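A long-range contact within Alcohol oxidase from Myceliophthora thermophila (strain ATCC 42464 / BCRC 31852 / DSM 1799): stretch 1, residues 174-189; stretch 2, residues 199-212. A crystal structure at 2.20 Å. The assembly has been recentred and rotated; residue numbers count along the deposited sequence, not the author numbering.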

ATOM      1  N   TRP A 174      13.991   9.357  -8.028  1.00 18.70           N
ATOM      2  CA  TRP A 174      12.703   9.056  -8.692  1.00 18.74           C
ATOM      3  C   TRP A 174      12.899   8.004  -9.794  1.00 19.10           C
ATOM      4  O   TRP A 174      13.578   8.243 -10.791  1.00 19.43           O
ATOM      5  N   LEU A 175      12.299   6.828  -9.599  1.00 19.10           N
ATOM      6  CA  LEU A 175      12.518   5.676 -10.474  1.00 19.50           C
ATOM      7  C   LEU A 175      11.456   5.484 -11.540  1.00 19.73           C
ATOM      8  O   LEU A 175      11.501   4.511 -12.284  1.00 20.12           O
ATOM      9  N   HIS A 176      10.532   6.427 -11.662  1.00 19.57           N
ATOM     10  CA  HIS A 176       9.337   6.257 -12.514  1.00 19.78           C
ATOM     11  C   HIS A 176       9.674   6.019 -13.993  1.00 20.37           C
ATOM     12  O   HIS A 176       8.961   5.318 -14.678  1.00 20.67           O
ATOM     13  N   SER A 177      10.777   6.575 -14.490  1.00 20.60           N
ATOM     14  CA  SER A 177      11.236   6.291 -15.876  1.00 21.25           C
ATOM     15  C   SER A 177      12.386   5.287 -15.980  1.00 21.56           C
ATOM     16  O   SER A 177      13.062   5.228 -17.010  1.00 22.12           O
ATOM     17  N   PHE A 178      12.624   4.497 -14.936  1.00 21.26           N
ATOM     18  CA  PHE A 178      13.670   3.487 -14.953  1.00 21.60           C
ATOM     19  C   PHE A 178      13.004   2.210 -15.393  1.00 21.96           C
ATOM     20  O   PHE A 178      12.510   1.439 -14.568  1.00 21.71           O
ATOM     21  N   ARG A 179      12.975   1.997 -16.711  1.00 22.60           N
ATOM     22  CA  ARG A 179      12.109   0.998 -17.317  1.00 23.00           C
ATOM     23  C   ARG A 179      12.853   0.257 -18.434  1.00 23.88           C
ATOM     24  O   ARG A 179      12.945   0.773 -19.543  1.00 24.35           O
ATOM     25  N   ASN A 180      13.370  -0.945 -18.133  1.00 24.16           N
ATOM     26  CA  ASN A 180      14.227  -1.688 -19.079  1.00 25.07           C
ATOM     27  C   ASN A 180      13.594  -3.000 -19.561  1.00 25.66           C
ATOM     28  O   ASN A 180      14.298  -3.948 -19.924  1.00 26.37           O
ATOM     29  N   GLY A 181      12.260  -3.022 -19.586  1.00 25.41           N
ATOM     30  CA  GLY A 181      11.481  -4.103 -20.181  1.00 25.98           C
ATOM     31  C   GLY A 181      10.758  -4.961 -19.163  1.00 25.58           C
ATOM     32  O   GLY A 181      11.222  -5.146 -18.030  1.00 25.13           O
ATOM     33  N   VAL A 182       9.594  -5.457 -19.574  1.00 25.78           N
ATOM     34  CA  VAL A 182       8.886  -6.484 -18.823  1.00 25.63           C
ATOM     35  C   VAL A 182       8.785  -7.683 -19.756  1.00 26.62           C
ATOM     36  O   VAL A 182       8.136  -7.592 -20.799  1.00 27.07           O
ATOM     37  N   ARG A 183       9.424  -8.786 -19.383  1.00 27.01           N
ATOM     38  CA  ARG A 183       9.534  -9.931 -20.280  1.00 28.09           C
ATOM     39  C   ARG A 183       9.036 -11.191 -19.620  1.00 28.20           C
ATOM     40  O   ARG A 183       9.373 -11.480 -18.477  1.00 27.78           O
ATOM     41  N   PHE A 184       8.255 -11.950 -20.379  1.00 28.86           N
ATOM     42  CA  PHE A 184       7.695 -13.202 -19.929  1.00 29.12           C
ATOM     43  C   PHE A 184       8.718 -14.306 -20.116  1.00 30.08           C
ATOM     44  O   PHE A 184       9.393 -14.359 -21.127  1.00 30.91           O
ATOM     45  N   GLN A 185       8.799 -15.202 -19.143  1.00 30.05           N
ATOM     46  CA  GLN A 185       9.634 -16.410 -19.229  1.00 31.06           C
ATOM     47  C   GLN A 185       8.733 -17.632 -19.132  1.00 31.52           C
ATOM     48  O   GLN A 185       8.127 -17.851 -18.092  1.00 30.91           O
ATOM     49  N   LYS A 186       8.656 -18.451 -20.173  1.00 32.65           N
ATOM     50  CA  LYS A 186       7.822 -19.667 -20.103  1.00 33.18           C
ATOM     51  C   LYS A 186       8.233 -20.545 -18.917  1.00 33.21           C
ATOM     52  O   LYS A 186       7.395 -21.151 -18.244  1.00 33.00           O
ATOM     53  N   LYS A 187       9.536 -20.587 -18.662  1.00 33.50           N
ATOM     54  CA  LYS A 187      10.101 -21.308 -17.519  1.00 33.57           C
ATOM     55  C   LYS A 187      11.049 -20.337 -16.822  1.00 32.82           C
ATOM     56  O   LYS A 187      11.909 -19.739 -17.460  1.00 33.01           O
ATOM     57  N   TYR A 188      10.835 -20.118 -15.528  1.00 31.94           N
ATOM     58  CA  TYR A 188      11.720 -19.233 -14.757  1.00 31.25           C
ATOM     59  C   TYR A 188      13.197 -19.560 -14.978  1.00 32.10           C
ATOM     60  O   TYR A 188      13.615 -20.694 -14.776  1.00 32.99           O
ATOM     61  N   THR A 189      13.959 -18.527 -15.346  1.00 31.81           N
ATOM     62  CA  THR A 189      15.400 -18.606 -15.601  1.00 32.52           C
ATOM     63  C   THR A 189      16.070 -17.559 -14.718  1.00 31.62           C
ATOM     64  O   THR A 189      15.862 -16.369 -14.880  1.00 30.80           O
ATOM     65  N   TRP A 199      10.825 -23.722  -8.124  1.00 31.81           N
ATOM     66  CA  TRP A 199       9.804 -23.214  -9.028  1.00 31.32           C
ATOM     67  C   TRP A 199      10.242 -23.473 -10.457  1.00 32.13           C
ATOM     68  O   TRP A 199      11.234 -22.895 -10.909  1.00 32.20           O
ATOM     69  N   THR A 200       9.490 -24.325 -11.168  1.00 32.78           N
ATOM     70  CA  THR A 200       9.792 -24.589 -12.582  1.00 33.64           C
ATOM     71  C   THR A 200       8.622 -24.134 -13.472  1.00 33.25           C
ATOM     72  O   THR A 200       8.507 -24.554 -14.640  1.00 34.06           O
ATOM     73  N   GLY A 201       7.771 -23.268 -12.914  1.00 32.07           N
ATOM     74  CA  GLY A 201       6.702 -22.650 -13.675  1.00 31.60           C
ATOM     75  C   GLY A 201       7.192 -21.418 -14.389  1.00 31.18           C
ATOM     76  O   GLY A 201       8.411 -21.141 -14.433  1.00 31.38           O
ATOM     77  N   SER A 202       6.241 -20.672 -14.955  1.00 30.65           N
ATOM     78  CA  SER A 202       6.558 -19.465 -15.700  1.00 30.28           C
ATOM     79  C   SER A 202       6.909 -18.296 -14.771  1.00 29.19           C
ATOM     80  O   SER A 202       6.681 -18.348 -13.547  1.00 28.62           O
ATOM     81  N   ALA A 203       7.482 -17.254 -15.367  1.00 28.97           N
ATOM     82  CA  ALA A 203       7.804 -16.035 -14.640  1.00 27.98           C
ATOM     83  C   ALA A 203       7.725 -14.781 -15.500  1.00 27.64           C
ATOM     84  O   ALA A 203       7.653 -14.874 -16.735  1.00 28.27           O
ATOM     85  N   ILE A 204       7.702 -13.620 -14.825  1.00 26.68           N
ATOM     86  CA  ILE A 204       7.909 -12.343 -15.486  1.00 26.37           C
ATOM     87  C   ILE A 204       9.132 -11.647 -14.887  1.00 26.02           C
ATOM     88  O   ILE A 204       9.235 -11.498 -13.660  1.00 25.45           O
ATOM     89  N   HIS A 205      10.066 -11.253 -15.765  1.00 26.45           N
ATOM     90  CA  HIS A 205      11.187 -10.403 -15.388  1.00 26.12           C
ATOM     91  C   HIS A 205      10.707  -8.967 -15.434  1.00 25.35           C
ATOM     92  O   HIS A 205      10.504  -8.395 -16.506  1.00 25.55           O
ATOM     93  N   ILE A 206      10.473  -8.391 -14.261  1.00 24.52           N
ATOM     94  CA  ILE A 206      10.089  -6.997 -14.205  1.00 23.83           C
ATOM     95  C   ILE A 206      11.375  -6.193 -14.108  1.00 23.73           C
ATOM     96  O   ILE A 206      11.888  -5.993 -13.008  1.00 23.33           O
ATOM     97  N   ASP A 207      11.887  -5.736 -15.259  1.00 24.16           N
ATOM     98  CA  ASP A 207      13.203  -5.121 -15.366  1.00 24.25           C
ATOM     99  C   ASP A 207      13.072  -3.610 -15.323  1.00 23.64           C
ATOM    100  O   ASP A 207      13.382  -2.911 -16.274  1.00 23.89           O
ATOM    101  N   GLY A 208      12.608  -3.106 -14.181  1.00 22.88           N
ATOM    102  CA  GLY A 208      12.416  -1.676 -13.986  1.00 22.30           C
ATOM    103  C   GLY A 208      11.368  -1.406 -12.921  1.00 21.63           C
ATOM    104  O   GLY A 208      10.690  -2.321 -12.459  1.00 21.61           O
ATOM    105  N   ALA A 209      11.246  -0.134 -12.533  1.00 21.12           N
ATOM    106  CA  ALA A 209      10.223   0.298 -11.579  1.00 20.53           C
ATOM    107  C   ALA A 209       8.874   0.486 -12.288  1.00 20.56           C
ATOM    108  O   ALA A 209       8.281   1.574 -12.301  1.00 20.28           O
ATOM    109  N   TYR A 210       8.399  -0.615 -12.874  1.00 20.97           N
ATOM    110  CA  TYR A 210       7.132  -0.628 -13.552  1.00 21.08           C
ATOM    111  C   TYR A 210       5.975  -0.573 -12.542  1.00 20.58           C
ATOM    112  O   TYR A 210       6.154  -0.818 -11.341  1.00 20.23           O
ATOM    113  N   GLN A 211       4.814  -0.210 -13.053  1.00 20.59           N
ATOM    114  CA  GLN A 211       3.559  -0.253 -12.298  1.00 20.25           C
ATOM    115  C   GLN A 211       2.872  -1.568 -12.633  1.00 20.59           C
ATOM    116  O   GLN A 211       3.274  -2.259 -13.582  1.00 21.13           O
ATOM    117  N   TRP A 212       1.884  -1.950 -11.824  1.00 20.33           N
ATOM    118  CA  TRP A 212       1.126  -3.180 -12.097  1.00 20.65           C
ATOM    119  C   TRP A 212       0.451  -3.182 -13.471  1.00 21.13           C
ATOM    120  O   TRP A 212       0.410  -4.237 -14.147  1.00 21.66           O
TER

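Strand 179-185 runs antiparallel to a strand that ends at G208, the two pair edge to edge, with a beta bulge between R179 and V182, and side chains on both faces and at both ends fasten the contact, which buries 1192 Å² in all. On the face carrying R179, V182, F184, I204 and I206, the Y210 ring (chi1 m) is the centrepiece: V182 CG2 lies over one face, 3.4 Å from the ring centroid, and R179 CG over the opposite face, 4.0 Å from the centroid. In this position the phenol also reaches the bulge, where G181 N donates to Y210 OH at 2.7 Å. V182 (t) also packs CG1 against I204 CG2 at 3.4 Å, and F184 (t) sets CD1 4.2 Å from I204 CG1 (I204 m,t). R179 (chi1 m, chi2 t, chi3 between wells at 149°) extends to Q211, where R179 NH2 makes a weak hydrogen bond to Q211 OE1 at 3.1 Å. Water 1 lies 2.6 Å from H176 NE2 and donates to Q211 OE1 at 3.2 Å, linking the two side chains.

The other face, with R183, Q185, A203 and H205, is more polar. R183 (chi1 m) bends its guanidinium so that NH2 forms a salt bridge with D207 OD2 at 2.8 Å, while NH1 donates to N180 O at 3.0 Å. Water 2 joins H205 ND1 (2.6 Å) to R183 NE (3.4 Å, weak). Q185 (m,t) rests OE1 3.6 Å from A203 CB, and the same oxygen accepts from T189 N at 3.1 Å.

Toward the K186-Y188 end, Y188 (t) points toward stretch 2, its CB 3.8 Å from W199 CD1 and 4.0 Å from A203 CB. S202 OG (m) donates to K186 O at 2.6 Å. At the other end, L175 CB meets A209 CB at 3.7 Å. G208 has no room for a side chain: a CB would clash with F178 O and R179 CA.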

ATOM      1  CB  TRP A 174      12.141  10.346  -9.272  1.00 18.78           C
ATOM      2  CG  TRP A 174      10.722  10.295  -9.742  1.00 18.81           C
ATOM      3  CD1 TRP A 174       9.694   9.522  -9.236  1.00 18.64           C
ATOM      4  CD2 TRP A 174      10.156  11.067 -10.793  1.00 19.08           C
ATOM      5  NE1 TRP A 174       8.532   9.774  -9.932  1.00 18.78           N
ATOM      6  CE2 TRP A 174       8.787  10.721 -10.888  1.00 19.06           C
ATOM      7  CE3 TRP A 174      10.665  12.034 -11.655  1.00 19.37           C
ATOM      8  CZ2 TRP A 174       7.922  11.315 -11.815  1.00 19.34           C
ATOM      9  CZ3 TRP A 174       9.809  12.624 -12.590  1.00 19.67           C
ATOM     10  CH2 TRP A 174       8.449  12.252 -12.658  1.00 19.66           C
ATOM     11  CB  LEU A 175      12.662   4.429  -9.612  1.00 19.46           C
ATOM     12  CG  LEU A 175      13.881   4.488  -8.670  1.00 19.38           C
ATOM     13  CD1 LEU A 175      13.823   3.308  -7.708  1.00 19.37           C
ATOM     14  CD2 LEU A 175      15.202   4.496  -9.435  1.00 19.78           C
ATOM     15  CB  HIS A 176       8.413   7.449 -12.314  1.00 19.56           C
ATOM     16  CG  HIS A 176       7.123   7.364 -13.057  1.00 19.77           C
ATOM     17  ND1 HIS A 176       6.770   8.270 -14.026  1.00 20.09           N
ATOM     18  CD2 HIS A 176       6.083   6.510 -12.940  1.00 19.75           C
ATOM     19  CE1 HIS A 176       5.578   7.960 -14.498  1.00 20.27           C
ATOM     20  NE2 HIS A 176       5.125   6.922 -13.830  1.00 20.04           N
ATOM     21  CB  SER A 177      11.645   7.586 -16.579  1.00 21.47           C
ATOM     22  OG  SER A 177      10.634   8.560 -16.461  1.00 21.27           O
ATOM     23  CB  PHE A 178      14.338   3.365 -13.576  1.00 21.18           C
ATOM     24  CG  PHE A 178      15.413   2.319 -13.517  1.00 21.58           C
ATOM     25  CD1 PHE A 178      16.598   2.471 -14.224  1.00 22.05           C
ATOM     26  CD2 PHE A 178      15.231   1.165 -12.759  1.00 21.56           C
ATOM     27  CE1 PHE A 178      17.584   1.500 -14.176  1.00 22.50           C
ATOM     28  CE2 PHE A 178      16.240   0.202 -12.683  1.00 22.01           C
ATOM     29  CZ  PHE A 178      17.411   0.368 -13.408  1.00 22.49           C
ATOM     30  CB  ARG A 179      10.879   1.698 -17.870  1.00 22.93           C
ATOM     31  CG  ARG A 179       9.965   2.234 -16.755  1.00 22.16           C
ATOM     32  CD  ARG A 179       8.682   2.846 -17.297  1.00 22.17           C
ATOM     33  NE  ARG A 179       7.610   2.664 -16.322  1.00 21.65           N
ATOM     34  CZ  ARG A 179       6.863   3.639 -15.805  1.00 21.21           C
ATOM     35  NH1 ARG A 179       6.988   4.925 -16.241  1.00 21.26           N
ATOM     36  NH2 ARG A 179       5.983   3.342 -14.846  1.00 20.79           N
ATOM     37  CB  ASN A 180      15.592  -1.941 -18.445  1.00 25.11           C
ATOM     38  CG  ASN A 180      16.187  -0.676 -17.855  1.00 24.51           C
ATOM     39  OD1 ASN A 180      16.475  -0.616 -16.690  1.00 23.99           O
ATOM     40  ND2 ASN A 180      16.404   0.339 -18.692  1.00 24.68           N
ATOM     41  CB  VAL A 182       7.488  -6.017 -18.402  1.00 24.98           C
ATOM     42  CG1 VAL A 182       6.750  -7.125 -17.690  1.00 24.90           C
ATOM     43  CG2 VAL A 182       7.607  -4.791 -17.493  1.00 24.10           C
ATOM     44  CB  ARG A 183      10.981 -10.141 -20.719  1.00 28.79           C
ATOM     45  CG  ARG A 183      11.543  -9.022 -21.565  1.00 28.90           C
ATOM     46  CD  ARG A 183      13.000  -9.280 -21.932  1.00 29.62           C
ATOM     47  NE  ARG A 183      13.899  -9.082 -20.793  1.00 29.05           N
ATOM     48  CZ  ARG A 183      14.278  -7.893 -20.296  1.00 28.27           C
ATOM     49  NH1 ARG A 183      13.856  -6.736 -20.815  1.00 27.94           N
ATOM     50  NH2 ARG A 183      15.124  -7.858 -19.272  1.00 27.90           N
ATOM     51  CB  PHE A 184       6.420 -13.488 -20.740  1.00 29.48           C
ATOM     52  CG  PHE A 184       5.819 -14.838 -20.480  1.00 29.92           C
ATOM     53  CD1 PHE A 184       5.065 -15.066 -19.337  1.00 29.20           C
ATOM     54  CD2 PHE A 184       6.011 -15.888 -21.384  1.00 31.13           C
ATOM     55  CE1 PHE A 184       4.512 -16.310 -19.085  1.00 29.64           C
ATOM     56  CE2 PHE A 184       5.456 -17.143 -21.143  1.00 31.59           C
ATOM     57  CZ  PHE A 184       4.697 -17.358 -19.988  1.00 30.83           C
ATOM     58  CB  GLN A 185      10.622 -16.447 -18.051  1.00 30.71           C
ATOM     59  CG  GLN A 185      11.598 -15.279 -17.980  1.00 30.23           C
ATOM     60  CD  GLN A 185      12.623 -15.422 -16.873  1.00 30.05           C
ATOM     61  OE1 GLN A 185      12.332 -15.944 -15.772  1.00 29.74           O
ATOM     62  NE2 GLN A 185      13.851 -14.999 -17.162  1.00 30.33           N
ATOM     63  CB  LYS A 186       7.871 -20.468 -21.410  1.00 34.58           C
ATOM     64  CG  LYS A 186       6.953 -21.687 -21.404  1.00 35.17           C
ATOM     65  CD  LYS A 186       6.993 -22.477 -22.720  1.00 36.64           C
ATOM     66  CE  LYS A 186       7.872 -23.722 -22.606  1.00 37.78           C
ATOM     67  NZ  LYS A 186       8.110 -24.525 -23.858  1.00 39.38           N
ATOM     68  CB  LYS A 187      10.827 -22.567 -18.005  1.00 35.04           C
ATOM     69  CG  LYS A 187       9.984 -23.645 -18.717  1.00 35.98           C
ATOM     70  CD  LYS A 187      10.955 -24.648 -19.365  1.00 37.53           C
ATOM     71  CE  LYS A 187      10.281 -25.815 -20.065  1.00 38.67           C
ATOM     72  NZ  LYS A 187       9.243 -26.495 -19.250  1.00 38.36           N
ATOM     73  CB  TYR A 188      11.391 -19.378 -13.278  1.00 30.60           C
ATOM     74  CG  TYR A 188      12.368 -18.783 -12.290  1.00 30.12           C
ATOM     75  CD1 TYR A 188      12.836 -17.481 -12.408  1.00 29.44           C
ATOM     76  CD2 TYR A 188      12.789 -19.535 -11.196  1.00 30.38           C
ATOM     77  CE1 TYR A 188      13.713 -16.946 -11.474  1.00 29.04           C
ATOM     78  CE2 TYR A 188      13.658 -19.014 -10.256  1.00 30.01           C
ATOM     79  CZ  TYR A 188      14.116 -17.738 -10.390  1.00 29.33           C
ATOM     80  OH  TYR A 188      14.992 -17.265  -9.438  1.00 29.03           O
ATOM     81  CB  THR A 189      15.726 -18.343 -17.082  1.00 33.19           C
ATOM     82  OG1 THR A 189      14.954 -19.228 -17.873  1.00 33.96           O
ATOM     83  CG2 THR A 189      17.224 -18.573 -17.384  1.00 34.10           C
ATOM     84  CB  TRP A 199       9.587 -21.714  -8.814  1.00 30.06           C
ATOM     85  CG  TRP A 199       8.523 -21.121  -9.717  1.00 29.58           C
ATOM     86  CD1 TRP A 199       8.720 -20.292 -10.790  1.00 29.42           C
ATOM     87  CD2 TRP A 199       7.110 -21.310  -9.610  1.00 29.24           C
ATOM     88  NE1 TRP A 199       7.517 -19.962 -11.366  1.00 29.04           N
ATOM     89  CE2 TRP A 199       6.511 -20.571 -10.661  1.00 28.91           C
ATOM     90  CE3 TRP A 199       6.291 -22.044  -8.737  1.00 29.24           C
ATOM     91  CZ2 TRP A 199       5.129 -20.535 -10.856  1.00 28.58           C
ATOM     92  CZ3 TRP A 199       4.906 -22.014  -8.937  1.00 28.89           C
ATOM     93  CH2 TRP A 199       4.353 -21.287 -10.010  1.00 28.58           C
ATOM     94  CB  THR A 200      10.109 -26.068 -12.804  1.00 35.06           C
ATOM     95  OG1 THR A 200       9.020 -26.829 -12.250  1.00 35.06           O
ATOM     96  CG2 THR A 200      11.512 -26.456 -12.199  1.00 35.69           C
ATOM     97  CB  SER A 202       5.395 -19.093 -16.624  1.00 30.20           C
ATOM     98  OG  SER A 202       5.098 -20.112 -17.565  1.00 31.28           O
ATOM     99  CB  ALA A 203       9.156 -16.154 -13.993  1.00 28.13           C
ATOM    100  CB  ILE A 204       6.644 -11.454 -15.492  1.00 25.67           C
ATOM    101  CG1 ILE A 204       5.566 -12.116 -16.358  1.00 26.19           C
ATOM    102  CG2 ILE A 204       6.973 -10.077 -16.046  1.00 25.35           C
ATOM    103  CD1 ILE A 204       4.270 -11.337 -16.582  1.00 25.70           C
ATOM    104  CB  HIS A 205      12.385 -10.622 -16.321  1.00 26.98           C
ATOM    105  CG  HIS A 205      13.635  -9.916 -15.867  1.00 26.74           C
ATOM    106  ND1 HIS A 205      14.797  -9.878 -16.604  1.00 27.41           N
ATOM    107  CD2 HIS A 205      13.850  -9.130 -14.788  1.00 25.92           C
ATOM    108  CE1 HIS A 205      15.696  -9.155 -15.966  1.00 26.99           C
ATOM    109  NE2 HIS A 205      15.147  -8.685 -14.863  1.00 26.10           N
ATOM    110  CB  ILE A 206       9.159  -6.707 -13.020  1.00 23.06           C
ATOM    111  CG1 ILE A 206       7.982  -7.696 -13.017  1.00 23.22           C
ATOM    112  CG2 ILE A 206       8.655  -5.269 -13.086  1.00 22.46           C
ATOM    113  CD1 ILE A 206       7.090  -7.607 -11.780  1.00 22.57           C
ATOM    114  CB  ASP A 207      13.906  -5.595 -16.659  1.00 25.21           C
ATOM    115  CG  ASP A 207      15.418  -5.439 -16.612  1.00 25.49           C
ATOM    116  OD1 ASP A 207      15.983  -4.911 -15.603  1.00 24.95           O
ATOM    117  OD2 ASP A 207      16.052  -5.857 -17.614  1.00 26.34           O
ATOM    118  CB  ALA A 209      10.637   1.573 -10.915  1.00 20.09           C
ATOM    119  CB  TYR A 210       7.046  -1.850 -14.465  1.00 21.74           C
ATOM    120  CG  TYR A 210       7.879  -1.719 -15.709  1.00 22.35           C
ATOM    121  CD1 TYR A 210       7.370  -1.071 -16.843  1.00 22.65           C
ATOM    122  CD2 TYR A 210       9.175  -2.234 -15.771  1.00 22.70           C
ATOM    123  CE1 TYR A 210       8.112  -0.933 -17.991  1.00 23.27           C
ATOM    124  CE2 TYR A 210       9.934  -2.114 -16.929  1.00 23.32           C
ATOM    125  CZ  TYR A 210       9.399  -1.453 -18.036  1.00 23.60           C
ATOM    126  OH  TYR A 210      10.139  -1.329 -19.203  1.00 24.30           O
ATOM    127  CB  GLN A 211       2.704   0.945 -12.644  1.00 20.13           C
ATOM    128  CG  GLN A 211       3.333   2.251 -12.189  1.00 19.80           C
ATOM    129  CD  GLN A 211       2.681   3.456 -12.855  1.00 19.89           C
ATOM    130  OE1 GLN A 211       2.995   3.764 -13.996  1.00 20.29           O
ATOM    131  NE2 GLN A 211       1.796   4.155 -12.138  1.00 19.57           N
ATOM    132  CB  TRP A 212       0.122  -3.498 -10.990  1.00 20.30           C
ATOM    133  CG  TRP A 212       0.837  -4.116  -9.858  1.00 20.13           C
ATOM    134  CD1 TRP A 212       1.028  -3.590  -8.634  1.00 19.68           C
ATOM    135  CD2 TRP A 212       1.526  -5.370  -9.883  1.00 20.52           C
ATOM    136  NE1 TRP A 212       1.798  -4.446  -7.870  1.00 19.75           N
ATOM    137  CE2 TRP A 212       2.120  -5.543  -8.622  1.00 20.27           C
ATOM    138  CE3 TRP A 212       1.699  -6.361 -10.852  1.00 21.12           C
ATOM    139  CZ2 TRP A 212       2.866  -6.667  -8.295  1.00 20.60           C
ATOM    140  CZ3 TRP A 212       2.442  -7.489 -10.520  1.00 21.46           C
ATOM    141  CH2 TRP A 212       3.020  -7.629  -9.257  1.00 21.19           C
TER
HETATM  142  O   HOH W   1       2.822   6.832 -15.037  1.00 20.51           O
HETATM  143  O   HOH W   2      14.971 -11.507 -18.615  1.00 27.60           O